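Local structure of chinitase A (Streptomyces coelicolor, 3EBV) at residues Y10-N15 with S272-A277; A95-F100 with M129-R134; I172-N177 with D264-M269; Q179-G184 with G222-T227. The protein probably binds and hydrolyses chitin as an endochitinase, this chain being the family 18 glycoside hydrolase TIM-barrel domain of a longer protein. All coordinates share one frame; numbering follows the deposited sequence.

Interaction 1. Residues Y10-N15 with S272-A277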
loop_
_atom_site.group_PDB
_atom_site.type_symbol
_atom_site.label_atom_id
_atom_site.label_comp_id
_atom_site.label_asym_id
_atom_site.label_seq_id
_atom_site.Cartn_x
_atom_site.Cartn_y
_atom_site.Cartn_z
ATOM N N TYR A 10 0.019 -5.389 4.639
ATOM C CA TYR A 10 1.244 -6.056 4.144
ATOM C C TYR A 10 1.491 -7.338 4.906
ATOM O O TYR A 10 1.571 -7.286 6.131
ATOM C CB TYR A 10 2.452 -5.130 4.281
ATOM C CG TYR A 10 2.445 -4.055 3.219
ATOM C CD1 TYR A 10 3.185 -4.229 2.047
ATOM C CD2 TYR A 10 1.666 -2.890 3.359
ATOM C CE1 TYR A 10 3.171 -3.264 1.014
ATOM C CE2 TYR A 10 1.652 -1.931 2.327
ATOM C CZ TYR A 10 2.393 -2.132 1.181
ATOM O OH TYR A 10 2.343 -1.181 0.187
ATOM N N TRP A 11 1.614 -8.450 4.157
ATOM C CA TRP A 11 1.966 -9.759 4.775
ATOM C C TRP A 11 3.429 -10.017 4.504
ATOM O O TRP A 11 3.875 -9.940 3.352
ATOM C CB TRP A 11 1.100 -10.824 4.133
ATOM C CG TRP A 11 1.460 -12.233 4.537
ATOM C CD1 TRP A 11 1.016 -12.881 5.642
ATOM C CD2 TRP A 11 2.347 -13.137 3.844
ATOM N NE1 TRP A 11 1.575 -14.162 5.700
ATOM C CE2 TRP A 11 2.383 -14.336 4.615
ATOM C CE3 TRP A 11 3.130 -13.049 2.688
ATOM C CZ2 TRP A 11 3.136 -15.461 4.224
ATOM C CZ3 TRP A 11 3.906 -14.168 2.307
ATOM C CH2 TRP A 11 3.887 -15.351 3.081
ATOM N N GLN A 12 4.195 -10.298 5.570
ATOM C CA GLN A 12 5.655 -10.472 5.440
ATOM C C GLN A 12 6.113 -11.828 4.916
ATOM O O GLN A 12 5.850 -12.855 5.546
ATOM C CB GLN A 12 6.341 -10.265 6.770
ATOM C CG GLN A 12 6.081 -8.844 7.367
ATOM C CD GLN A 12 6.505 -8.718 8.834
ATOM O OE1 GLN A 12 6.271 -7.698 9.465
ATOM N NE2 GLN A 12 7.213 -9.747 9.376
ATOM N N ASN A 13 6.839 -11.805 3.815
ATOM C CA ASN A 13 7.543 -13.024 3.331
ATOM C C ASN A 13 8.910 -13.141 3.972
ATOM O O ASN A 13 9.898 -13.393 3.281
ATOM C CB ASN A 13 7.669 -12.949 1.793
ATOM C CG ASN A 13 8.296 -14.215 1.202
ATOM O OD1 ASN A 13 7.963 -15.307 1.632
ATOM N ND2 ASN A 13 9.172 -14.049 0.219
ATOM N N PHE A 14 8.969 -12.958 5.289
ATOM C CA PHE A 14 10.244 -12.971 6.013
ATOM C C PHE A 14 9.917 -12.868 7.481
ATOM O O PHE A 14 8.813 -12.461 7.856
ATOM C CB PHE A 14 11.190 -11.832 5.568
ATOM C CG PHE A 14 10.584 -10.442 5.707
ATOM C CD1 PHE A 14 10.731 -9.735 6.893
ATOM C CD2 PHE A 14 9.891 -9.873 4.648
ATOM C CE1 PHE A 14 10.152 -8.470 7.047
ATOM C CE2 PHE A 14 9.336 -8.593 4.785
ATOM C CZ PHE A 14 9.462 -7.902 5.980
ATOM N N ASN A 15 10.884 -13.210 8.325
ATOM C CA ASN A 15 10.697 -13.142 9.765
ATOM C C ASN A 15 11.526 -11.986 10.315
ATOM O O ASN A 15 12.770 -11.966 10.166
ATOM C CB ASN A 15 11.174 -14.494 10.371
ATOM C CG ASN A 15 11.035 -14.562 11.879
ATOM O OD1 ASN A 15 10.680 -13.609 12.544
ATOM N ND2 ASN A 15 11.360 -15.731 12.432
ATOM N N SER A 272 2.321 -4.026 9.590
ATOM C CA SER A 272 2.060 -5.150 8.689
ATOM C C SER A 272 1.021 -6.041 9.388
ATOM O O SER A 272 0.755 -5.879 10.581
ATOM C CB SER A 272 3.339 -5.992 8.470
ATOM O OG SER A 272 3.775 -6.500 9.742
ATOM N N THR A 273 0.473 -7.016 8.677
ATOM C CA THR A 273 -0.457 -7.976 9.310
ATOM C C THR A 273 0.267 -8.701 10.471
ATOM O O THR A 273 -0.352 -8.995 11.501
ATOM C CB THR A 273 -1.044 -8.974 8.288
ATOM O OG1 THR A 273 -0.008 -9.806 7.767
ATOM C CG2 THR A 273 -1.668 -8.219 7.092
ATOM N N ASN A 274 1.558 -8.925 10.304
ATOM C CA ASN A 274 2.336 -9.678 11.337
ATOM C C ASN A 274 2.456 -8.870 12.600
ATOM O O ASN A 274 2.250 -9.398 13.722
ATOM C CB ASN A 274 3.714 -10.031 10.762
ATOM C CG ASN A 274 3.605 -10.754 9.438
ATOM O OD1 ASN A 274 3.439 -10.130 8.364
ATOM N ND2 ASN A 274 3.706 -12.092 9.481
ATOM N N TRP A 275 2.787 -7.576 12.465
ATOM C CA TRP A 275 2.848 -6.738 13.651
ATOM C C TRP A 275 1.444 -6.536 14.243
ATOM O O TRP A 275 1.293 -6.485 15.473
ATOM C CB TRP A 275 3.501 -5.394 13.346
ATOM C CG TRP A 275 4.970 -5.453 13.105
ATOM C CD1 TRP A 275 5.629 -5.049 11.987
ATOM C CD2 TRP A 275 5.971 -5.938 14.008
ATOM N NE1 TRP A 275 6.991 -5.223 12.128
ATOM C CE2 TRP A 275 7.227 -5.787 13.360
ATOM C CE3 TRP A 275 5.934 -6.455 15.321
ATOM C CZ2 TRP A 275 8.458 -6.170 13.964
ATOM C CZ3 TRP A 275 7.163 -6.863 15.917
ATOM C CH2 TRP A 275 8.401 -6.693 15.238
ATOM N N ASP A 276 0.411 -6.481 13.395
ATOM C CA ASP A 276 -0.975 -6.378 13.915
ATOM C C ASP A 276 -1.275 -7.593 14.839
ATOM O O ASP A 276 -1.803 -7.428 15.943
ATOM C CB ASP A 276 -1.919 -6.301 12.688
ATOM C CG ASP A 276 -3.423 -6.130 13.004
ATOM O OD1 ASP A 276 -3.790 -5.413 13.968
ATOM O OD2 ASP A 276 -4.186 -6.729 12.188
ATOM N N ALA A 277 -0.861 -8.775 14.388
ATOM C CA ALA A 277 -1.099 -10.040 15.145
ATOM C C ALA A 277 -0.327 -10.026 16.462
ATOM O O ALA A 277 -0.881 -10.437 17.507
ATOM C CB ALA A 277 -0.688 -11.226 14.312
HETATM O O HOH W 1 4.379 -14.116 7.507
#
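Gln12 lays its terminal amide against the amide of Asn274, the two planes stacked 24° apart with Gln12 CD 3.6 Å from Asn274 CG. Its chain runs extended beyond CG and carries OE1 past Asn274 to Ser272, whose OG donates to Gln12 OE1 over 2.8 Å from above the carbonyl plane. The same OG accepts from Trp275 N at 3.1 Å, so Ser272 is both the N-cap of helix 273-278 and one of the ties to strand 6-12. A cis peptide precedes it. Backbone meets helix twice more: Thr273 N donates to Tyr10 O (2.8 Å), and Gln12 N reaches Asn274 OD1 at 2.9 Å, in the carbonyl plane and on a lone pair, N-H...O angle 160°. A water links Gln12 O to Asn274 ND2 over one face of the Trp11 ring, toward its rim, while Thr273 OG1 bonds Gln21. An alanine at Gln12 would lose the amide stack and the acceptor for Ser272 OG, and would probably loosen the cap's grip on the strand. Gln12 NE2 also bonds Asn16 OD1, so buried polar groups are met by direct bonds and one water, directional bonding outweighing apolar packing.

Interaction 2. Residues A95-F100 with M129-R134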
loop_
_atom_site.group_PDB
_atom_site.type_symbol
_atom_site.label_atom_id
_atom_site.label_comp_id
_atom_site.label_asym_id
_atom_site.label_seq_id
_atom_site.Cartn_x
_atom_site.Cartn_y
_atom_site.Cartn_z
ATOM N N ALA A 95 14.394 -0.702 -21.496
ATOM C CA ALA A 95 14.688 -2.114 -21.249
ATOM C C ALA A 95 14.257 -2.561 -19.832
ATOM O O ALA A 95 13.606 -3.609 -19.684
ATOM C CB ALA A 95 16.167 -2.394 -21.475
ATOM N N SER A 96 14.571 -1.741 -18.824
ATOM C CA SER A 96 14.200 -2.090 -17.441
ATOM C C SER A 96 12.679 -1.990 -17.239
ATOM O O SER A 96 12.069 -2.793 -16.508
ATOM C CB SER A 96 14.993 -1.284 -16.417
ATOM O OG SER A 96 14.761 0.148 -16.510
ATOM N N ALA A 97 12.025 -1.024 -17.901
ATOM C CA ALA A 97 10.554 -1.007 -17.907
ATOM C C ALA A 97 9.900 -2.307 -18.484
ATOM O O ALA A 97 8.927 -2.856 -17.933
ATOM C CB ALA A 97 10.041 0.251 -18.659
ATOM N N THR A 98 10.435 -2.777 -19.625
ATOM C CA THR A 98 9.973 -4.031 -20.217
ATOM C C THR A 98 10.292 -5.244 -19.323
ATOM O O THR A 98 9.437 -6.099 -19.157
ATOM C CB THR A 98 10.606 -4.209 -21.619
ATOM O OG1 THR A 98 10.097 -3.166 -22.442
ATOM C CG2 THR A 98 10.281 -5.577 -22.229
ATOM N N ASN A 99 11.489 -5.252 -18.736
ATOM C CA ASN A 99 11.859 -6.354 -17.813
ATOM C C ASN A 99 10.960 -6.368 -16.577
ATOM O O ASN A 99 10.571 -7.423 -16.080
ATOM C CB ASN A 99 13.318 -6.263 -17.385
ATOM C CG ASN A 99 14.288 -6.477 -18.547
ATOM O OD1 ASN A 99 13.895 -7.049 -19.578
ATOM N ND2 ASN A 99 15.489 -5.959 -18.419
ATOM N N PHE A 100 10.598 -5.175 -16.097
ATOM C CA PHE A 100 9.696 -5.100 -14.956
ATOM C C PHE A 100 8.331 -5.654 -15.305
ATOM O O PHE A 100 7.779 -6.486 -14.609
ATOM C CB PHE A 100 9.546 -3.620 -14.548
ATOM C CG PHE A 100 8.696 -3.408 -13.310
ATOM C CD1 PHE A 100 9.271 -3.550 -12.031
ATOM C CD2 PHE A 100 7.346 -3.074 -13.422
ATOM C CE1 PHE A 100 8.458 -3.305 -10.875
ATOM C CE2 PHE A 100 6.556 -2.850 -12.258
ATOM C CZ PHE A 100 7.115 -2.986 -11.013
HETATM N N MSE A 129 8.664 4.319 -15.112
HETATM C CA MSE A 129 7.654 3.553 -14.401
HETATM C C MSE A 129 6.265 3.648 -15.070
HETATM O O MSE A 129 5.470 2.693 -15.066
HETATM C CB MSE A 129 7.539 4.004 -12.927
HETATM C CG MSE A 129 6.537 3.156 -12.090
HETATM SE SE MSE A 129 6.872 1.179 -12.123
HETATM C CE MSE A 129 8.379 1.100 -10.842
ATOM N N THR A 130 5.939 4.809 -15.682
ATOM C CA THR A 130 4.666 4.910 -16.403
ATOM C C THR A 130 4.689 3.925 -17.597
ATOM O O THR A 130 3.736 3.180 -17.789
ATOM C CB THR A 130 4.405 6.370 -16.900
ATOM O OG1 THR A 130 4.323 7.246 -15.740
ATOM C CG2 THR A 130 3.108 6.445 -17.700
ATOM N N GLN A 131 5.808 3.922 -18.323
ATOM C CA GLN A 131 5.916 2.993 -19.455
ATOM C C GLN A 131 5.779 1.547 -18.969
ATOM O O GLN A 131 5.034 0.754 -19.568
ATOM C CB GLN A 131 7.257 3.181 -20.107
ATOM C CG GLN A 131 7.481 2.198 -21.309
ATOM C CD GLN A 131 8.829 2.381 -21.971
ATOM O OE1 GLN A 131 9.462 3.447 -21.920
ATOM N NE2 GLN A 131 9.284 1.298 -22.649
ATOM N N ALA A 132 6.465 1.235 -17.862
ATOM C CA ALA A 132 6.431 -0.137 -17.306
ATOM C C ALA A 132 5.011 -0.552 -16.916
ATOM O O ALA A 132 4.547 -1.664 -17.200
ATOM C CB ALA A 132 7.375 -0.261 -16.121
ATOM N N LEU A 133 4.309 0.358 -16.242
ATOM C CA LEU A 133 2.967 0.034 -15.788
ATOM C C LEU A 133 1.965 -0.138 -16.960
ATOM O O LEU A 133 1.041 -0.958 -16.875
ATOM C CB LEU A 133 2.440 1.075 -14.755
ATOM C CG LEU A 133 3.186 0.997 -13.413
ATOM C CD1 LEU A 133 2.710 2.187 -12.540
ATOM C CD2 LEU A 133 2.973 -0.332 -12.689
ATOM N N ARG A 134 2.127 0.674 -18.015
ATOM C CA ARG A 134 1.266 0.470 -19.196
ATOM C C ARG A 134 1.561 -0.866 -19.875
ATOM O O ARG A 134 0.632 -1.542 -20.304
ATOM C CB ARG A 134 1.446 1.633 -20.185
ATOM C CG ARG A 134 0.853 2.977 -19.672
ATOM C CD ARG A 134 -0.597 2.882 -19.388
ATOM N NE ARG A 134 -1.141 4.184 -18.973
ATOM C CZ ARG A 134 -2.412 4.411 -18.626
ATOM N NH1 ARG A 134 -3.304 3.416 -18.573
ATOM N NH2 ARG A 134 -2.798 5.649 -18.269
HETATM O O HOH W 2 8.155 -1.219 -21.880
#
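Two successive outer helices of the TIM barrel, 94-111 and 126-140, pack here on the same side of the strand that joins them in sequence, 115-120. Their segments run roughly parallel, crossing at -34° with axes 8.1 Å apart at closest approach. That spacing is set by small residues: Ala97 CB meets Ala132 CB at 3.7 Å, and Ala97 O lies 3.5 Å from the same Ala132 CB, so backbone and methyl touch directly. One turn further on, Phe100, with CG anti to the backbone N (chi1 -176°), swings its ring toward the second helix, where CD2 sits 3.9 Å from Ala132 CB. Met129, present as selenomethionine, makes a Met-aromatic contact with that ring. Its chain bends at chi2 and chi3, bringing Met129 SE to 4.0 Å from Phe100 CE2; measured to the ring centroid SE stands 4.5 Å off, 28° from the ring normal, an oblique approach, while the terminal CE lies over one face, offset toward the rim. On the outer side, a water bridges Thr98 OG1 and Gln131 NE2, the latter also bonded to Ser94 OG. Inward, Phe100 and Leu133 rest on Ile118, and Met129 on Leu120, both of strand 115-120; Thr165 of helix 161-168 flanks Met129 and Leu133, so the interface continues into the next helix around the barrel.

Interaction 3. Residues I172-N177 with D264-M269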
loop_
_atom_site.group_PDB
_atom_site.type_symbol
_atom_site.label_atom_id
_atom_site.label_comp_id
_atom_site.label_asym_id
_atom_site.label_seq_id
_atom_site.Cartn_x
_atom_site.Cartn_y
_atom_site.Cartn_z
ATOM N N ILE A 172 -5.935 3.321 -14.417
ATOM C CA ILE A 172 -5.691 1.912 -14.049
ATOM C C ILE A 172 -5.254 1.749 -12.582
ATOM O O ILE A 172 -4.948 0.635 -12.133
ATOM C CB ILE A 172 -4.640 1.221 -14.960
ATOM C CG1 ILE A 172 -3.324 1.977 -15.004
ATOM C CG2 ILE A 172 -5.231 1.038 -16.383
ATOM C CD1 ILE A 172 -2.168 1.154 -15.642
ATOM N N LEU A 173 -5.229 2.870 -11.841
ATOM C CA LEU A 173 -4.748 2.902 -10.465
ATOM C C LEU A 173 -5.879 2.564 -9.490
ATOM O O LEU A 173 -6.962 3.203 -9.520
ATOM C CB LEU A 173 -4.237 4.303 -10.183
ATOM C CG LEU A 173 -3.847 4.618 -8.754
ATOM C CD1 LEU A 173 -2.574 3.856 -8.308
ATOM C CD2 LEU A 173 -3.582 6.160 -8.712
ATOM N N THR A 174 -5.636 1.592 -8.598
ATOM C CA THR A 174 -6.614 1.264 -7.558
ATOM C C THR A 174 -6.534 2.265 -6.386
ATOM O O THR A 174 -7.500 3.006 -6.133
ATOM C CB THR A 174 -6.417 -0.171 -7.037
ATOM O OG1 THR A 174 -6.382 -1.063 -8.190
ATOM C CG2 THR A 174 -7.548 -0.555 -6.107
ATOM N N VAL A 175 -5.368 2.300 -5.716
ATOM C CA VAL A 175 -5.244 3.202 -4.563
ATOM C C VAL A 175 -3.796 3.491 -4.265
ATOM O O VAL A 175 -2.912 2.629 -4.417
ATOM C CB VAL A 175 -5.973 2.622 -3.311
ATOM C CG1 VAL A 175 -5.438 1.231 -2.919
ATOM C CG2 VAL A 175 -5.903 3.562 -2.129
ATOM N N VAL A 176 -3.573 4.750 -3.852
ATOM C CA VAL A 176 -2.285 5.192 -3.301
ATOM C C VAL A 176 -2.416 5.111 -1.797
ATOM O O VAL A 176 -3.092 5.940 -1.178
ATOM C CB VAL A 176 -1.911 6.625 -3.719
ATOM C CG1 VAL A 176 -0.582 7.031 -3.107
ATOM C CG2 VAL A 176 -1.778 6.697 -5.265
ATOM N N ASN A 177 -1.778 4.103 -1.199
ATOM C CA ASN A 177 -1.706 3.967 0.268
ATOM C C ASN A 177 -0.391 4.590 0.752
ATOM O O ASN A 177 0.608 3.892 0.944
ATOM C CB ASN A 177 -1.728 2.490 0.678
ATOM C CG ASN A 177 -3.060 1.798 0.391
ATOM O OD1 ASN A 177 -4.142 2.326 0.709
ATOM N ND2 ASN A 177 -2.982 0.539 -0.160
ATOM N N ASP A 264 -16.196 8.902 -0.721
ATOM C CA ASP A 264 -15.682 7.672 -1.389
ATOM C C ASP A 264 -14.206 7.400 -1.112
ATOM O O ASP A 264 -13.589 6.577 -1.791
ATOM C CB ASP A 264 -15.932 7.702 -2.899
ATOM C CG ASP A 264 -17.407 7.595 -3.243
ATOM O OD1 ASP A 264 -18.214 7.153 -2.385
ATOM O OD2 ASP A 264 -17.751 7.982 -4.379
ATOM N N LEU A 265 -13.652 8.079 -0.113
ATOM C CA LEU A 265 -12.251 7.807 0.320
ATOM C C LEU A 265 -12.059 6.294 0.442
ATOM O O LEU A 265 -12.892 5.611 1.072
ATOM C CB LEU A 265 -11.988 8.475 1.678
ATOM C CG LEU A 265 -10.525 8.465 2.063
ATOM C CD1 LEU A 265 -9.721 9.468 1.242
ATOM C CD2 LEU A 265 -10.401 8.773 3.535
ATOM N N ARG A 266 -10.961 5.771 -0.119
ATOM C CA ARG A 266 -10.868 4.295 -0.193
ATOM C C ARG A 266 -10.867 3.636 1.184
ATOM O O ARG A 266 -11.598 2.684 1.446
ATOM C CB ARG A 266 -9.612 3.863 -0.956
ATOM C CG ARG A 266 -9.447 2.321 -1.045
ATOM C CD ARG A 266 -10.535 1.689 -1.871
ATOM N NE ARG A 266 -10.285 2.049 -3.249
ATOM C CZ ARG A 266 -10.724 1.361 -4.291
ATOM N NH1 ARG A 266 -11.495 0.298 -4.113
ATOM N NH2 ARG A 266 -10.412 1.785 -5.512
ATOM N N GLY A 267 -9.991 4.104 2.076
ATOM C CA GLY A 267 -9.825 3.437 3.369
ATOM C C GLY A 267 -8.441 3.623 3.938
ATOM O O GLY A 267 -7.885 4.733 3.923
ATOM N N ALA A 268 -7.877 2.503 4.412
ATOM C CA ALA A 268 -6.637 2.563 5.186
ATOM C C ALA A 268 -5.746 1.411 4.819
ATOM O O ALA A 268 -6.154 0.483 4.115
ATOM C CB ALA A 268 -6.928 2.576 6.717
HETATM N N MSE A 269 -4.507 1.507 5.292
HETATM C CA MSE A 269 -3.493 0.473 4.997
HETATM C C MSE A 269 -2.631 0.329 6.245
HETATM O O MSE A 269 -2.450 1.293 7.006
HETATM C CB MSE A 269 -2.618 0.922 3.812
HETATM C CG MSE A 269 -1.416 -0.005 3.539
HETATM SE SE MSE A 269 0.175 0.504 4.648
HETATM C CE MSE A 269 1.060 1.727 3.399
HETATM O O HOH W 3 -9.880 3.589 -7.580
HETATM O O HOH W 4 -6.291 0.530 1.162
#
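The guanidinium of Arg266 has Thr174 CG2 over one face, 3.7 Å from NH2, and a water at its edge, in its plane. Val175 approaches the group obliquely. A second flat group, the amide of Asn177, is met by Met269 CB at 3.6 Å from Asn177 CG. Arg266 leaves its backbone with CG anti to N and then bends at chi2 and chi3, which carries its aliphatic part obliquely across Val175, whose CG2 is 3.9 Å from Arg266 CB. Arg266 NH2 gives Thr174 O a weak hydrogen bond (3.2 Å, N-H...O angle 134°), reinforced by the edge water, which donates to Thr174 O at 2.8 Å and accepts, weakly, from NH2. Met269, a selenomethionine also bent at chi2 and chi3, curls its CE to 3.3 Å from Asn177 O. Another water, donating both ways, joins Asn177 OD1 and Ala268 O. Strands 175-179 and 267-271 are not neighbours in the sheet, since 219-224 runs between them; Asn177 and Met269 meet in the buried interior, Arg266 and Thr174 at the end where the strands begin, the short segments diverging by 45°. Arg266 also donates from NE to Ser217 O and from NH1 to Leu3 O. The positive group is thus turned to backbone carbonyls from several parts of the barrel, whose partial negative charge would be expected to favour the protonated guanidinium.

Interaction 4. Residues Q179-G184 with G222-T227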
loop_
_atom_site.group_PDB
_atom_site.type_symbol
_atom_site.label_atom_id
_atom_site.label_comp_id
_atom_site.label_asym_id
_atom_site.label_seq_id
_atom_site.Cartn_x
_atom_site.Cartn_y
_atom_site.Cartn_z
ATOM N N GLN A 179 2.582 6.055 3.005
ATOM C CA GLN A 179 3.091 5.668 4.313
ATOM C C GLN A 179 3.180 6.957 5.159
ATOM O O GLN A 179 4.140 7.747 5.061
ATOM C CB GLN A 179 4.499 5.057 4.179
ATOM C CG GLN A 179 4.535 3.827 3.293
ATOM C CD GLN A 179 5.966 3.297 3.178
ATOM O OE1 GLN A 179 6.693 3.190 4.177
ATOM N NE2 GLN A 179 6.375 2.985 1.952
ATOM N N TYR A 180 2.138 7.182 5.973
ATOM C CA TYR A 180 2.112 8.400 6.819
ATOM C C TYR A 180 2.935 8.175 8.107
ATOM O O TYR A 180 2.435 8.311 9.257
ATOM C CB TYR A 180 0.654 8.763 7.194
ATOM C CG TYR A 180 -0.199 9.210 6.031
ATOM C CD1 TYR A 180 -0.570 10.549 5.877
ATOM C CD2 TYR A 180 -0.666 8.277 5.092
ATOM C CE1 TYR A 180 -1.408 10.959 4.824
ATOM C CE2 TYR A 180 -1.452 8.676 4.022
ATOM C CZ TYR A 180 -1.842 10.020 3.887
ATOM O OH TYR A 180 -2.617 10.399 2.813
ATOM N N TYR A 181 4.180 7.712 7.918
ATOM C CA TYR A 181 4.993 7.276 9.067
ATOM C C TYR A 181 6.443 7.162 8.633
ATOM O O TYR A 181 6.768 7.289 7.450
ATOM C CB TYR A 181 4.473 5.947 9.645
ATOM C CG TYR A 181 4.367 4.809 8.642
ATOM C CD1 TYR A 181 5.441 3.927 8.414
ATOM C CD2 TYR A 181 3.171 4.537 8.003
ATOM C CE1 TYR A 181 5.314 2.846 7.493
ATOM C CE2 TYR A 181 3.026 3.447 7.114
ATOM C CZ TYR A 181 4.098 2.616 6.870
ATOM O OH TYR A 181 3.938 1.605 5.974
ATOM N N ASN A 182 7.309 6.963 9.632
ATOM C CA ASN A 182 8.785 7.112 9.442
ATOM C C ASN A 182 9.125 8.392 8.700
ATOM O O ASN A 182 9.983 8.425 7.814
ATOM C CB ASN A 182 9.408 5.905 8.683
ATOM C CG ASN A 182 9.298 4.614 9.446
ATOM O OD1 ASN A 182 9.508 4.581 10.661
ATOM N ND2 ASN A 182 8.926 3.543 8.747
ATOM N N SER A 183 8.467 9.478 9.094
ATOM C CA SER A 183 8.519 10.731 8.345
ATOM C C SER A 183 8.935 11.925 9.214
ATOM O O SER A 183 8.425 12.063 10.318
ATOM C CB SER A 183 7.118 11.048 7.768
ATOM O OG SER A 183 7.152 12.243 7.023
ATOM N N GLY A 184 9.777 12.786 8.640
ATOM C CA GLY A 184 10.004 14.106 9.195
ATOM C C GLY A 184 8.735 14.960 9.003
ATOM O O GLY A 184 7.733 14.525 8.375
ATOM N N GLY A 222 -2.117 5.057 5.115
ATOM C CA GLY A 222 -1.223 3.952 5.565
ATOM C C GLY A 222 -0.530 4.316 6.888
ATOM O O GLY A 222 0.092 5.354 7.002
ATOM N N LEU A 223 -0.650 3.404 7.856
ATOM C CA LEU A 223 -0.097 3.626 9.208
ATOM C C LEU A 223 0.630 2.374 9.688
ATOM O O LEU A 223 0.356 1.264 9.226
ATOM C CB LEU A 223 -1.237 3.899 10.217
ATOM C CG LEU A 223 -1.820 5.318 10.351
ATOM C CD1 LEU A 223 -0.731 6.322 10.651
ATOM C CD2 LEU A 223 -2.645 5.703 9.062
ATOM N N PRO A 224 1.511 2.533 10.697
ATOM C CA PRO A 224 2.109 1.335 11.333
ATOM C C PRO A 224 1.034 0.637 12.178
ATOM O O PRO A 224 0.208 1.311 12.850
ATOM C CB PRO A 224 3.208 1.927 12.263
ATOM C CG PRO A 224 3.412 3.365 11.790
ATOM C CD PRO A 224 1.982 3.756 11.342
ATOM N N ALA A 225 1.081 -0.695 12.222
ATOM C CA ALA A 225 0.081 -1.445 12.988
ATOM C C ALA A 225 0.211 -1.267 14.508
ATOM O O ALA A 225 -0.746 -1.497 15.247
ATOM C CB ALA A 225 0.157 -2.941 12.653
ATOM N N SER A 226 1.434 -0.976 14.937
ATOM C CA SER A 226 1.791 -0.880 16.358
ATOM C C SER A 226 3.072 -0.059 16.478
ATOM O O SER A 226 3.698 0.272 15.469
ATOM C CB SER A 226 2.066 -2.300 16.917
ATOM O OG SER A 226 3.336 -2.761 16.462
ATOM N N THR A 227 3.498 0.271 17.715
ATOM C CA THR A 227 4.763 1.001 17.873
ATOM C C THR A 227 5.976 0.152 17.493
ATOM O O THR A 227 7.080 0.697 17.251
ATOM C CB THR A 227 4.984 1.528 19.329
ATOM O OG1 THR A 227 4.814 0.429 20.218
ATOM C CG2 THR A 227 3.961 2.631 19.648
#
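Gly222 O is approached from two consecutive residues at once: Tyr180 N donates to it at 2.9 Å with an N-H...O angle of 152°, and the edge of the Tyr181 ring comes close, CD2 3.3 Å from that same Gly222 O. The chain can do this because it breaks from its parallel bridge, Gln179 with Gly222, into an inverse gamma turn centred on Tyr180. Tyr181 then holds CG in the crowded position between backbone N and carbonyl carbon (chi1 55°), folding its ring back over the strand end. Pro224 N lies over one ring face and Gln179 CB, 3.6 Å above the plane, over the opposite one; Pro224 CG also touches Tyr181 CB at 3.5 Å. Replacing Tyr181 by a serine would remove the ring between Gln179 and Pro224 and would probably leave the strand end and the turn less firmly packed together. Tyr180 turns the other way, its CD2 3.5 Å from Gly222 N. Beyond the two segments, Tyr180 packs on Leu202 and Ala206 of helix 199-210, Tyr181 lies against Met269 and Trp271 of strand 267-271, and Gln179 NE2 bonds Ala149 O and Glu121 of the family's D-x-x-D-x-D-x-E signature.

All four contacts lie in one family 18 barrel. Interaction 1 closes the longest loop, joining the first barrel strand to the helix after the last; the other three are nested inside it. Interaction 2 comes next along the chain, followed by interaction 3, which encloses interaction 4. Strands 175-179, 219-224, 267-271 and 6-12 follow one another around the sheet, linking interactions 3, 4 and 1; centres of 1 and 4 are about 14 Å apart, those of 3 and 4 about 16 Å. Met269 packs on Tyr10 and Tyr181. Interaction 2 lies in the outer helical layer, its centre about 28 Å from that of interaction 1, yet Arg134 and Leu133 touch Ile172. They thus sample barrel closure, interior and outer helices.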